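PDB 4NLC: ribosomal RNA processing protein 6 from Trypanosoma brucei brucei, which probably acts as a 3'-5' exoribonuclease that trims RNA in association with the exosome, represented here by its catalytic core with the exonuclease and HRDC domains. Local coordinates for residues 206-209 against 210-214; 356-359 against 360-364. The protein carries 1 engineered substitution. All coordinates share one frame; numbering follows the deposited sequence.

Contact 1 of 2, residues 206-209 against 210-214; sequences WRVR and PIPAE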
ATOM      1  N   TRP A 206       6.615   5.168  -8.803  1.00 28.30           N
ATOM      2  CA  TRP A 206       6.340   3.858  -9.394  1.00 27.83           C
ATOM      3  C   TRP A 206       5.235   3.893 -10.458  1.00 32.88           C
ATOM      4  O   TRP A 206       4.929   2.865 -11.050  1.00 32.04           O
ATOM      5  CB  TRP A 206       6.080   2.822  -8.306  1.00 25.55           C
ATOM      6  CG  TRP A 206       7.328   2.493  -7.566  1.00 26.86           C
ATOM      7  CD1 TRP A 206       7.734   3.001  -6.364  1.00 29.86           C
ATOM      8  CD2 TRP A 206       8.396   1.652  -8.030  1.00 26.90           C
ATOM      9  NE1 TRP A 206       8.983   2.507  -6.037  1.00 29.67           N
ATOM     10  CE2 TRP A 206       9.421   1.693  -7.053  1.00 31.01           C
ATOM     11  CE3 TRP A 206       8.583   0.861  -9.181  1.00 27.80           C
ATOM     12  CZ2 TRP A 206      10.596   0.944  -7.170  1.00 30.31           C
ATOM     13  CZ3 TRP A 206       9.773   0.163  -9.320  1.00 29.47           C
ATOM     14  CH2 TRP A 206      10.755   0.194  -8.316  1.00 30.31           C
ATOM     15  N   ARG A 207       4.719   5.089 -10.771  1.00 30.54           N
ATOM     16  CA  ARG A 207       3.735   5.259 -11.837  1.00 30.50           C
ATOM     17  C   ARG A 207       4.430   5.346 -13.195  1.00 34.10           C
ATOM     18  O   ARG A 207       3.751   5.248 -14.213  1.00 33.93           O
ATOM     19  CB  ARG A 207       2.992   6.586 -11.654  1.00 31.27           C
ATOM     20  CG  ARG A 207       2.210   6.713 -10.363  1.00 33.96           C
ATOM     21  CD  ARG A 207       1.536   8.063 -10.342  1.00 32.08           C
ATOM     22  NE  ARG A 207       2.520   9.141 -10.347  1.00 30.33           N
ATOM     23  CZ  ARG A 207       2.239  10.389 -10.678  1.00 40.56           C
ATOM     24  NH1 ARG A 207       1.013  10.720 -11.058  1.00 33.11           N
ATOM     25  NH2 ARG A 207       3.182  11.314 -10.648  1.00 29.66           N
ATOM     26  N   VAL A 208       5.749   5.627 -13.230  1.00 31.30           N
ATOM     27  CA  VAL A 208       6.432   5.858 -14.505  1.00 32.34           C
ATOM     28  C   VAL A 208       6.535   4.593 -15.349  1.00 34.59           C
ATOM     29  O   VAL A 208       6.756   3.491 -14.841  1.00 32.84           O
ATOM     30  CB  VAL A 208       7.797   6.605 -14.412  1.00 38.60           C
ATOM     31  CG1 VAL A 208       7.637   7.956 -13.705  1.00 39.01           C
ATOM     32  CG2 VAL A 208       8.880   5.758 -13.741  1.00 38.80           C
ATOM     33  N   ARG A 209       6.308   4.778 -16.644  1.00 32.00           N
ATOM     34  CA  ARG A 209       6.410   3.741 -17.658  1.00 31.70           C
ATOM     35  C   ARG A 209       7.141   4.349 -18.859  1.00 36.00           C
ATOM     36  O   ARG A 209       6.801   5.452 -19.283  1.00 35.84           O
ATOM     37  CB  ARG A 209       5.026   3.161 -18.054  1.00 29.63           C
ATOM     38  CG  ARG A 209       4.239   2.484 -16.914  1.00 28.59           C
ATOM     39  CD  ARG A 209       4.922   1.210 -16.389  1.00 28.72           C
ATOM     40  NE  ARG A 209       4.128   0.574 -15.336  1.00 29.97           N
ATOM     41  CZ  ARG A 209       4.273   0.759 -14.030  1.00 36.51           C
ATOM     42  NH1 ARG A 209       5.211   1.573 -13.566  1.00 34.55           N
ATOM     43  NH2 ARG A 209       3.482   0.129 -13.176  1.00 28.36           N
ATOM     44  N   PRO A 210       8.170   3.677 -19.410  1.00 32.99           N
ATOM     45  CA  PRO A 210       8.711   2.371 -18.997  1.00 32.21           C
ATOM     46  C   PRO A 210       9.412   2.446 -17.652  1.00 35.56           C
ATOM     47  O   PRO A 210       9.816   3.528 -17.213  1.00 34.37           O
ATOM     48  CB  PRO A 210       9.706   2.042 -20.121  1.00 34.21           C
ATOM     49  CG  PRO A 210      10.149   3.387 -20.635  1.00 39.04           C
ATOM     50  CD  PRO A 210       8.904   4.222 -20.574  1.00 34.69           C
ATOM     51  N   ILE A 211       9.546   1.300 -16.987  1.00 32.18           N
ATOM     52  CA  ILE A 211      10.281   1.286 -15.727  1.00 31.61           C
ATOM     53  C   ILE A 211      11.770   1.220 -16.126  1.00 36.08           C
ATOM     54  O   ILE A 211      12.112   0.390 -16.958  1.00 36.01           O
ATOM     55  CB  ILE A 211       9.821   0.151 -14.776  1.00 33.23           C
ATOM     56  CG1 ILE A 211       8.327   0.311 -14.445  1.00 32.66           C
ATOM     57  CG2 ILE A 211      10.649   0.140 -13.476  1.00 32.08           C
ATOM     58  CD1 ILE A 211       7.644  -0.948 -14.145  1.00 35.06           C
ATOM     59  N   PRO A 212      12.643   2.135 -15.644  1.00 33.60           N
ATOM     60  CA  PRO A 212      14.061   2.056 -16.029  1.00 33.39           C
ATOM     61  C   PRO A 212      14.727   0.848 -15.375  1.00 35.68           C
ATOM     62  O   PRO A 212      14.305   0.424 -14.296  1.00 34.96           O
ATOM     63  CB  PRO A 212      14.650   3.376 -15.513  1.00 35.92           C
ATOM     64  CG  PRO A 212      13.513   4.154 -14.911  1.00 39.91           C
ATOM     65  CD  PRO A 212      12.424   3.193 -14.635  1.00 34.93           C
ATOM     66  N   ALA A 213      15.762   0.301 -16.027  1.00 32.23           N
ATOM     67  CA  ALA A 213      16.526  -0.873 -15.587  1.00 32.80           C
ATOM     68  C   ALA A 213      16.865  -0.921 -14.069  1.00 35.97           C
ATOM     69  O   ALA A 213      16.688  -1.963 -13.436  1.00 35.72           O
ATOM     70  CB  ALA A 213      17.796  -1.005 -16.416  1.00 34.15           C
ATOM     71  N   GLU A 214      17.283   0.204 -13.486  1.00 33.39           N
ATOM     72  CA  GLU A 214      17.651   0.292 -12.060  1.00 33.03           C
ATOM     73  C   GLU A 214      16.451  -0.000 -11.160  1.00 35.28           C
ATOM     74  O   GLU A 214      16.599  -0.616 -10.089  1.00 33.91           O
ATOM     75  CB  GLU A 214      18.245   1.672 -11.715  1.00 35.08           C
ATOM     76  CG  GLU A 214      19.533   2.026 -12.444  1.00 48.96           C
ATOM     77  CD  GLU A 214      19.432   2.606 -13.849  1.00 69.28           C
ATOM     78  OE1 GLU A 214      20.484   3.062 -14.352  1.00 77.68           O
ATOM     79  OE2 GLU A 214      18.331   2.607 -14.452  1.00 50.13           O
TER

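Contact 2 of 2, residues 356-359 against 360-364; sequences QIVK and DAIGS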
ATOM      1  N   GLN A 356     -13.160  33.248   0.494  1.00 33.32           N
ATOM      2  CA  GLN A 356     -14.448  33.392   1.187  1.00 33.77           C
ATOM      3  C   GLN A 356     -14.358  32.867   2.629  1.00 35.98           C
ATOM      4  O   GLN A 356     -14.929  33.479   3.549  1.00 34.92           O
ATOM      5  CB  GLN A 356     -15.588  32.696   0.405  1.00 35.90           C
ATOM      6  CG  GLN A 356     -16.979  33.254   0.737  1.00 39.50           C
ATOM      7  CD  GLN A 356     -17.031  34.764   0.731  1.00 59.17           C
ATOM      8  OE1 GLN A 356     -16.761  35.439  -0.281  1.00 57.24           O
ATOM      9  NE2 GLN A 356     -17.352  35.327   1.879  1.00 48.33           N
ATOM     10  N   ILE A 357     -13.607  31.749   2.818  1.00 31.79           N
ATOM     11  CA  ILE A 357     -13.348  31.115   4.121  1.00 31.28           C
ATOM     12  C   ILE A 357     -12.740  32.146   5.073  1.00 34.37           C
ATOM     13  O   ILE A 357     -13.213  32.291   6.195  1.00 35.06           O
ATOM     14  CB  ILE A 357     -12.470  29.824   3.993  1.00 32.94           C
ATOM     15  CG1 ILE A 357     -13.297  28.649   3.413  1.00 33.60           C
ATOM     16  CG2 ILE A 357     -11.816  29.439   5.347  1.00 31.92           C
ATOM     17  CD1 ILE A 357     -12.459  27.417   2.877  1.00 27.26           C
ATOM     18  N   VAL A 358     -11.715  32.866   4.604  1.00 30.16           N
ATOM     19  CA  VAL A 358     -11.019  33.907   5.355  1.00 29.77           C
ATOM     20  C   VAL A 358     -11.949  35.087   5.646  1.00 36.21           C
ATOM     21  O   VAL A 358     -11.952  35.589   6.771  1.00 34.91           O
ATOM     22  CB  VAL A 358      -9.726  34.371   4.630  1.00 32.12           C
ATOM     23  CG1 VAL A 358      -9.032  35.497   5.413  1.00 30.91           C
ATOM     24  CG2 VAL A 358      -8.774  33.199   4.405  1.00 30.76           C
ATOM     25  N   LYS A 359     -12.701  35.549   4.621  1.00 35.88           N
ATOM     26  CA  LYS A 359     -13.625  36.681   4.727  1.00 37.72           C
ATOM     27  C   LYS A 359     -14.713  36.452   5.765  1.00 45.30           C
ATOM     28  O   LYS A 359     -15.022  37.373   6.510  1.00 47.13           O
ATOM     29  CB  LYS A 359     -14.241  37.027   3.366  1.00 41.54           C
ATOM     30  CG  LYS A 359     -13.320  37.807   2.448  1.00 54.11           C
ATOM     31  CD  LYS A 359     -13.876  37.863   1.045  1.00 63.87           C
ATOM     32  CE  LYS A 359     -12.977  38.633   0.120  1.00 77.32           C
ATOM     33  NZ  LYS A 359     -13.411  38.502  -1.292  1.00 91.94           N
ATOM     34  N   ASP A 360     -15.258  35.231   5.855  1.00 44.52           N
ATOM     35  CA  ASP A 360     -16.311  34.897   6.830  1.00 45.58           C
ATOM     36  C   ASP A 360     -15.808  34.844   8.284  1.00 49.85           C
ATOM     37  O   ASP A 360     -16.619  34.857   9.223  1.00 50.54           O
ATOM     38  CB  ASP A 360     -17.034  33.592   6.432  1.00 48.06           C
ATOM     39  CG  ASP A 360     -17.740  33.625   5.082  1.00 58.90           C
ATOM     40  OD1 ASP A 360     -17.954  34.730   4.546  1.00 60.70           O
ATOM     41  OD2 ASP A 360     -18.086  32.547   4.570  1.00 68.06           O
ATOM     42  N   ALA A 361     -14.474  34.839   8.473  1.00 45.66           N
ATOM     43  CA  ALA A 361     -13.857  34.794   9.798  1.00 44.70           C
ATOM     44  C   ALA A 361     -13.248  36.120  10.295  1.00 48.38           C
ATOM     45  O   ALA A 361     -13.092  36.277  11.507  1.00 48.76           O
ATOM     46  CB  ALA A 361     -12.820  33.693   9.849  1.00 44.53           C
ATOM     47  N   ILE A 362     -12.916  37.071   9.411  1.00 44.85           N
ATOM     48  CA  ILE A 362     -12.320  38.332   9.891  1.00 44.93           C
ATOM     49  C   ILE A 362     -13.403  39.244  10.547  1.00 50.40           C
ATOM     50  O   ILE A 362     -14.604  39.049  10.324  1.00 50.52           O
ATOM     51  CB  ILE A 362     -11.409  39.075   8.870  1.00 47.95           C
ATOM     52  CG1 ILE A 362     -12.197  39.731   7.740  1.00 50.22           C
ATOM     53  CG2 ILE A 362     -10.299  38.155   8.327  1.00 47.31           C
ATOM     54  CD1 ILE A 362     -11.579  41.073   7.290  1.00 60.47           C
ATOM     55  N   GLY A 363     -12.949  40.157  11.412  1.00 47.16           N
ATOM     56  CA  GLY A 363     -13.805  41.025  12.221  1.00 47.22           C
ATOM     57  C   GLY A 363     -14.351  40.242  13.397  1.00 50.26           C
ATOM     58  O   GLY A 363     -13.772  39.217  13.779  1.00 48.74           O
ATOM     59  N   SER A 364     -15.491  40.674  13.950  1.00 47.77           N
ATOM     60  CA  SER A 364     -16.138  39.960  15.057  1.00 47.38           C
ATOM     61  C   SER A 364     -16.926  38.730  14.588  1.00 50.64           C
ATOM     62  O   SER A 364     -17.689  38.826  13.634  1.00 52.08           O
ATOM     63  CB  SER A 364     -17.082  40.891  15.813  1.00 50.98           C
ATOM     64  OG  SER A 364     -17.796  40.183  16.814  1.00 56.93           O
TER

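Contact 1 of 2, residues 206-209 against 210-214
Arg209 NH1 is gripped by two backbone carbonyls while Ile211 leans against its flank. NH1 of Arg209 donates to Trp206 O (2.8 Å, N-H...O 146°). Its second bond, from Arg209 NH1 to Val208 O, has the same length and is somewhat straighter at 155°. Both carbonyls are met from above their planes; Val208 O lies in the guanidinium plane, whereas Trp206 O is tilted from it. The arginine chain bends at chi2 (-66°), which folds the side chain back over its own turn and brings the guanidinium to these carbonyls. Ile211 runs beside it in the same direction, with CG1 3.5 Å from Arg209 NH1 and CD1 resting over one guanidinium face near its rim. Ile211 CG1 also approaches Val208 O at 3.6 Å. The other branch, Ile211 CG2, meets Trp206 CZ3 obliquely at 4.2 Å, while Val208 CG2 only grazes Pro212 CD. A cis peptide bond between Arg209 and Pro210 turns the chain here, and Pro212 then takes the N-cap position of the next helix. Arg209 NE forms a salt bridge with Asp124 OD2, so the guanidinium is also held from the side of NE. Within the 3'-5' exonuclease domain, this turn leads into helix 213-224: Trp206 and Ile211 both lie against Leu111 of strand 108-115, and reach Met215 and Val216 of the helix, respectively.

Contact 2 of 2, residues 356-359 against 360-364
Gln356 and Asp360, one helical turn apart, are joined by a side-chain hydrogen bond from Gln356 NE2 to Asp360 OD1 (2.8 Å). The carboxylate oxygen lies in the plane of the amide, yet the donor comes from above the carboxylate plane, the two flat groups being turned 43° against each other. Gln356 leaves the backbone with CG opposite its own N (chi1 -157°) and then bends at chi2, a course that carries the amide alongside the helix to the aspartate. Between the same two residues, Asp360 N donates to Gln356 O at 2.9 Å, the i to i+4 bond of an alpha-helix, in the last helix of the HRDC domain. Farther along, Val358 O receives Ala361 N at 3.1 Å, an i to i+3 bond, and a weak one from Ile362 N, a residue that lies outside regular helix. Ile362 CG2 comes up to the same oxygen, 3.4 Å from Val358 O, and also touches Val358 CG1 at 4.1 Å. Ile357 and Ala361 face helix 289-309, Ile357 packing on Glu297, Ile298 and Trp301 and Ala361 on Val294.

Overall arrangement
From the N terminus, after a small antiparallel pair of strands, 23-25 and 31-33, the chain builds the mixed sheet of the exonuclease domain. It reaches contact 1 after helix 185-193, where the loop through residues 206-212 enters helix 213-224 and is tied to strand 108-115. It then passes through helices 226-238 and 249-261 to the helical HRDC region, whose long helix 289-309 receives contact 2 at the far end of helix 351-359, close to the C terminus. Both contacts are local turns in series, neither nested nor crossing: one marks entry into a helix, the other the exit from one. The centres of contacts 1 and 2 are about 47 Å apart and their nearest atoms about 26 Å.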